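Local coordinates for protein quinone oxidoreductase (Coxiella burnetii, PDB 3TQH) that binds NADPH and, judging from its family, probably uses it to reduce quinones, at residues G153-I158 with T179-A184. Numbering follows the deposited sequence.
With NDP (NADPH dihydro-nicotinamide-adenine-dinucleotide phosphate), chain B.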
ATOM      1  N   GLY A 153     -20.211  14.205  -7.247  1.00 25.06           N
ATOM      2  CA  GLY A 153     -21.225  14.721  -6.326  1.00 25.65           C
ATOM      3  C   GLY A 153     -21.140  14.124  -4.927  1.00 23.63           C
ATOM      4  O   GLY A 153     -21.530  14.767  -3.957  1.00 24.04           O
ATOM      5  N   ASP A 154     -20.630  12.898  -4.824  1.00 21.77           N
ATOM      6  CA  ASP A 154     -20.562  12.178  -3.553  1.00 20.16           C
ATOM      7  C   ASP A 154     -19.591  12.837  -2.582  1.00 18.66           C
ATOM      8  O   ASP A 154     -18.566  13.395  -2.988  1.00 18.27           O
ATOM      9  CB  ASP A 154     -20.130  10.713  -3.770  1.00 19.04           C
ATOM     10  CG  ASP A 154     -21.218   9.850  -4.432  1.00 21.16           C
ATOM     11  OD1 ASP A 154     -22.342  10.343  -4.688  1.00 22.90           O
ATOM     12  OD2 ASP A 154     -20.937   8.657  -4.691  1.00 22.08           O
ATOM     13  N   VAL A 155     -19.922  12.767  -1.297  1.00 17.87           N
ATOM     14  CA  VAL A 155     -19.010  13.197  -0.250  1.00 16.44           C
ATOM     15  C   VAL A 155     -18.268  11.973   0.246  1.00 14.70           C
ATOM     16  O   VAL A 155     -18.884  10.950   0.553  1.00 14.55           O
ATOM     17  CB  VAL A 155     -19.749  13.847   0.917  1.00 17.22           C
ATOM     18  CG1 VAL A 155     -18.750  14.327   1.970  1.00 15.47           C
ATOM     19  CG2 VAL A 155     -20.625  14.996   0.411  1.00 19.12           C
ATOM     20  N   VAL A 156     -16.946  12.084   0.332  1.00 13.47           N
ATOM     21  CA  VAL A 156     -16.106  10.964   0.721  1.00 12.21           C
ATOM     22  C   VAL A 156     -15.152  11.364   1.843  1.00 11.51           C
ATOM     23  O   VAL A 156     -14.426  12.347   1.729  1.00 11.77           O
ATOM     24  CB  VAL A 156     -15.302  10.433  -0.481  1.00 11.92           C
ATOM     25  CG1 VAL A 156     -14.419   9.281  -0.060  1.00 11.17           C
ATOM     26  CG2 VAL A 156     -16.246   9.988  -1.597  1.00 12.81           C
ATOM     27  N   LEU A 157     -15.182  10.591   2.925  1.00 10.79           N
ATOM     28  CA  LEU A 157     -14.288  10.762   4.055  1.00 10.26           C
ATOM     29  C   LEU A 157     -13.183   9.713   3.949  1.00  9.30           C
ATOM     30  O   LEU A 157     -13.469   8.522   4.001  1.00  9.09           O
ATOM     31  CB  LEU A 157     -15.052  10.588   5.378  1.00 10.46           C
ATOM     32  CG  LEU A 157     -14.198  10.536   6.650  1.00 10.26           C
ATOM     33  CD1 LEU A 157     -13.427  11.840   6.830  1.00  9.51           C
ATOM     34  CD2 LEU A 157     -15.049  10.210   7.892  1.00 10.52           C
ATOM     35  N   ILE A 158     -11.937  10.165   3.797  1.00  8.83           N
ATOM     36  CA  ILE A 158     -10.768   9.294   3.733  1.00  8.20           C
ATOM     37  C   ILE A 158      -9.927   9.519   4.988  1.00  8.40           C
ATOM     38  O   ILE A 158      -9.295  10.560   5.140  1.00  8.61           O
ATOM     39  CB  ILE A 158      -9.904   9.601   2.477  1.00  8.28           C
ATOM     40  CG1 ILE A 158     -10.749   9.487   1.199  1.00  8.88           C
ATOM     41  CG2 ILE A 158      -8.703   8.681   2.404  1.00  7.30           C
ATOM     42  CD1 ILE A 158      -9.976   9.656  -0.087  1.00  7.90           C
ATOM     43  N   THR A 179     -16.444  15.339  -3.344  1.00 18.84           N
ATOM     44  CA  THR A 179     -16.043  16.198  -2.234  1.00 18.48           C
ATOM     45  C   THR A 179     -15.264  15.333  -1.249  1.00 16.37           C
ATOM     46  O   THR A 179     -15.800  14.345  -0.751  1.00 15.53           O
ATOM     47  CB  THR A 179     -17.267  16.797  -1.525  1.00 19.61           C
ATOM     48  OG1 THR A 179     -18.071  17.498  -2.479  1.00 21.71           O
ATOM     49  CG2 THR A 179     -16.842  17.741  -0.413  1.00 19.63           C
ATOM     50  N   VAL A 180     -14.008  15.696  -0.987  1.00 15.54           N
ATOM     51  CA  VAL A 180     -13.118  14.879  -0.169  1.00 13.87           C
ATOM     52  C   VAL A 180     -12.889  15.521   1.194  1.00 13.89           C
ATOM     53  O   VAL A 180     -12.388  16.644   1.287  1.00 14.55           O
ATOM     54  CB  VAL A 180     -11.761  14.629  -0.868  1.00 13.20           C
ATOM     55  CG1 VAL A 180     -10.747  14.013   0.098  1.00 11.74           C
ATOM     56  CG2 VAL A 180     -11.952  13.716  -2.068  1.00 13.41           C
ATOM     57  N   ILE A 181     -13.284  14.791   2.235  1.00 13.13           N
ATOM     58  CA  ILE A 181     -12.996  15.134   3.621  1.00 13.27           C
ATOM     59  C   ILE A 181     -11.927  14.155   4.078  1.00 12.02           C
ATOM     60  O   ILE A 181     -11.957  12.983   3.694  1.00 11.34           O
ATOM     61  CB  ILE A 181     -14.243  14.964   4.534  1.00 13.80           C
ATOM     62  CG1 ILE A 181     -15.464  15.675   3.942  1.00 15.84           C
ATOM     63  CG2 ILE A 181     -13.954  15.488   5.930  1.00 13.90           C
ATOM     64  CD1 ILE A 181     -16.761  15.478   4.746  1.00 16.96           C
ATOM     65  N   THR A 182     -10.985  14.608   4.894  1.00 11.92           N
ATOM     66  CA  THR A 182      -9.953  13.700   5.386  1.00 10.80           C
ATOM     67  C   THR A 182      -9.506  14.053   6.787  1.00 11.10           C
ATOM     68  O   THR A 182      -9.740  15.164   7.249  1.00 12.26           O
ATOM     69  CB  THR A 182      -8.719  13.679   4.448  1.00 10.56           C
ATOM     70  OG1 THR A 182      -7.801  12.672   4.894  1.00  9.53           O
ATOM     71  CG2 THR A 182      -8.016  15.039   4.432  1.00 10.92           C
ATOM     72  N   THR A 183      -8.855  13.100   7.449  1.00 10.53           N
ATOM     73  CA  THR A 183      -8.292  13.319   8.780  1.00 11.35           C
ATOM     74  C   THR A 183      -6.765  13.262   8.743  1.00 11.41           C
ATOM     75  O   THR A 183      -6.186  12.337   8.176  1.00 10.68           O
ATOM     76  CB  THR A 183      -8.830  12.298   9.808  1.00 11.33           C
ATOM     77  OG1 THR A 183      -8.709  10.971   9.285  1.00  9.92           O
ATOM     78  CG2 THR A 183     -10.294  12.578  10.126  1.00 11.52           C
ATOM     79  N   ALA A 184      -6.126  14.259   9.353  1.00 12.52           N
ATOM     80  CA  ALA A 184      -4.674  14.310   9.451  1.00 12.92           C
ATOM     81  C   ALA A 184      -4.216  15.295  10.534  1.00 14.91           C
ATOM     82  O   ALA A 184      -5.010  16.078  11.052  1.00 15.59           O
ATOM     83  CB  ALA A 184      -4.091  14.697   8.117  1.00 12.46           C
TER
HETATM   84  PA  NDP B 500       0.593   4.572   6.442  1.00  9.67           P
HETATM   85  O1A NDP B 500       1.550   4.143   7.481  1.00  9.38           O
HETATM   86  O2A NDP B 500       1.287   5.048   5.230  1.00  9.30           O
HETATM   87  O5B NDP B 500      -0.342   5.752   7.003  1.00 10.56           O
HETATM   88  C5B NDP B 500       0.235   6.759   7.812  1.00 11.36           C
HETATM   89  C4B NDP B 500      -0.743   7.911   7.979  1.00 10.76           C
HETATM   90  O4B NDP B 500      -1.725   7.557   8.931  1.00 10.87           O
HETATM   91  C3B NDP B 500      -0.110   9.202   8.483  1.00 11.55           C
HETATM   92  O3B NDP B 500      -0.060  10.146   7.435  1.00 10.96           O
HETATM   93  C2B NDP B 500      -1.001   9.666   9.630  1.00 11.52           C
HETATM   94  O2B NDP B 500      -1.409  11.010   9.501  1.00 11.55           O
HETATM   95  C1B NDP B 500      -2.201   8.739   9.532  1.00 10.36           C
HETATM   96  N9A NDP B 500      -2.826   8.402  10.820  1.00 10.61           N
HETATM   97  C8A NDP B 500      -2.257   7.708  11.859  1.00 12.21           C
HETATM   98  N7A NDP B 500      -3.170   7.587  12.845  1.00 12.42           N
HETATM   99  C5A NDP B 500      -4.310   8.190  12.451  1.00 10.47           C
HETATM  100  C6A NDP B 500      -5.534   8.355  13.083  1.00  9.73           C
HETATM  101  N6A NDP B 500      -5.716   7.866  14.299  1.00 10.57           N
HETATM  102  N1A NDP B 500      -6.546   9.032  12.441  1.00  8.93           N
HETATM  103  C2A NDP B 500      -6.333   9.536  11.166  1.00  8.24           C
HETATM  104  N3A NDP B 500      -5.114   9.367  10.532  1.00  8.14           N
HETATM  105  C4A NDP B 500      -4.114   8.704  11.174  1.00  9.65           C
HETATM  106  O3  NDP B 500      -0.440   3.385   6.100  1.00 10.58           O
HETATM  107  PN  NDP B 500      -1.014   2.987   4.643  1.00 10.39           P
HETATM  108  O1N NDP B 500       0.055   2.320   3.871  1.00 11.69           O
HETATM  109  O2N NDP B 500      -1.754   4.094   4.021  1.00 10.06           O
HETATM  110  O5D NDP B 500      -2.072   1.860   5.082  1.00 11.43           O
HETATM  111  C5D NDP B 500      -3.093   2.122   6.025  1.00 10.81           C
HETATM  112  C4D NDP B 500      -3.662   0.807   6.547  1.00 10.98           C
HETATM  113  O4D NDP B 500      -4.230   0.065   5.485  1.00 10.77           O
HETATM  114  C3D NDP B 500      -2.581  -0.057   7.180  1.00 11.92           C
HETATM  115  O3D NDP B 500      -3.054  -0.585   8.398  1.00 12.00           O
HETATM  116  C2D NDP B 500      -2.322  -1.141   6.155  1.00 12.48           C
HETATM  117  O2D NDP B 500      -1.882  -2.353   6.741  1.00 13.55           O
HETATM  118  C1D NDP B 500      -3.685  -1.246   5.462  1.00 11.98           C
HETATM  119  N1N NDP B 500      -3.648  -1.756   4.071  1.00 11.57           N
HETATM  120  C2N NDP B 500      -4.501  -2.782   3.747  1.00 12.08           C
HETATM  121  C3N NDP B 500      -4.505  -3.372   2.485  1.00 12.08           C
HETATM  122  C7N NDP B 500      -5.445  -4.492   2.146  1.00 12.38           C
HETATM  123  O7N NDP B 500      -5.387  -5.054   0.852  1.00 13.05           O
HETATM  124  N7N NDP B 500      -6.301  -4.937   3.063  1.00 10.79           N
HETATM  125  C4N NDP B 500      -3.535  -2.857   1.459  1.00 12.70           C
HETATM  126  C5N NDP B 500      -2.641  -1.732   1.871  1.00 12.66           C
HETATM  127  C6N NDP B 500      -2.750  -1.234   3.167  1.00 12.52           C
HETATM  128  P2B NDP B 500      -0.835  12.155  10.478  1.00 14.31           P
HETATM  129  O1X NDP B 500      -1.220  13.497   9.909  1.00 14.81           O
HETATM  130  O2X NDP B 500       0.670  12.068  10.552  1.00 16.49           O
HETATM  131  O3X NDP B 500      -1.405  12.036  11.866  1.00 14.93           O
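The carbonyl oxygen of I158 is gripped twice by strand 179-184: T182 OG1 donates to I158 O at 2.6 Å, while the amide of T183 adds a weak bond. With its chi1 near -174°, T182 holds OG1 anti to its own backbone N, beside the carbonyl carbon, and the hydroxyl meets the oxygen almost head-on. The grip lies at the C-terminal ends of the two strands of the first beta-alpha-beta unit of the Rossmann fold, in which helix 164-175 links these parallel neighbours. Further back the pairing is regular. I181 bonds through both backbone polar atoms, its N to V156 O at 2.7 Å and its O to the amide of I158, and T179 bonds likewise to D154 O and V156 N. On one face, the I181 side chain lies obliquely across two neighbours, its CD1 reaching V155 CG1 at 3.6 Å and its CG2 meeting L157 CD1 at 3.8 Å. I158, V180 and T182 turn to the other face, against helix 164-175. At its C-terminal end strand 179-184 reaches the NADPH pocket, where T183 OG1, hydrogen-bonded to H159 and A160, lies 3.4 Å from C2A of the adenine, and A184 CB approaches O1X of the 2'-phosphate at 3.6 Å.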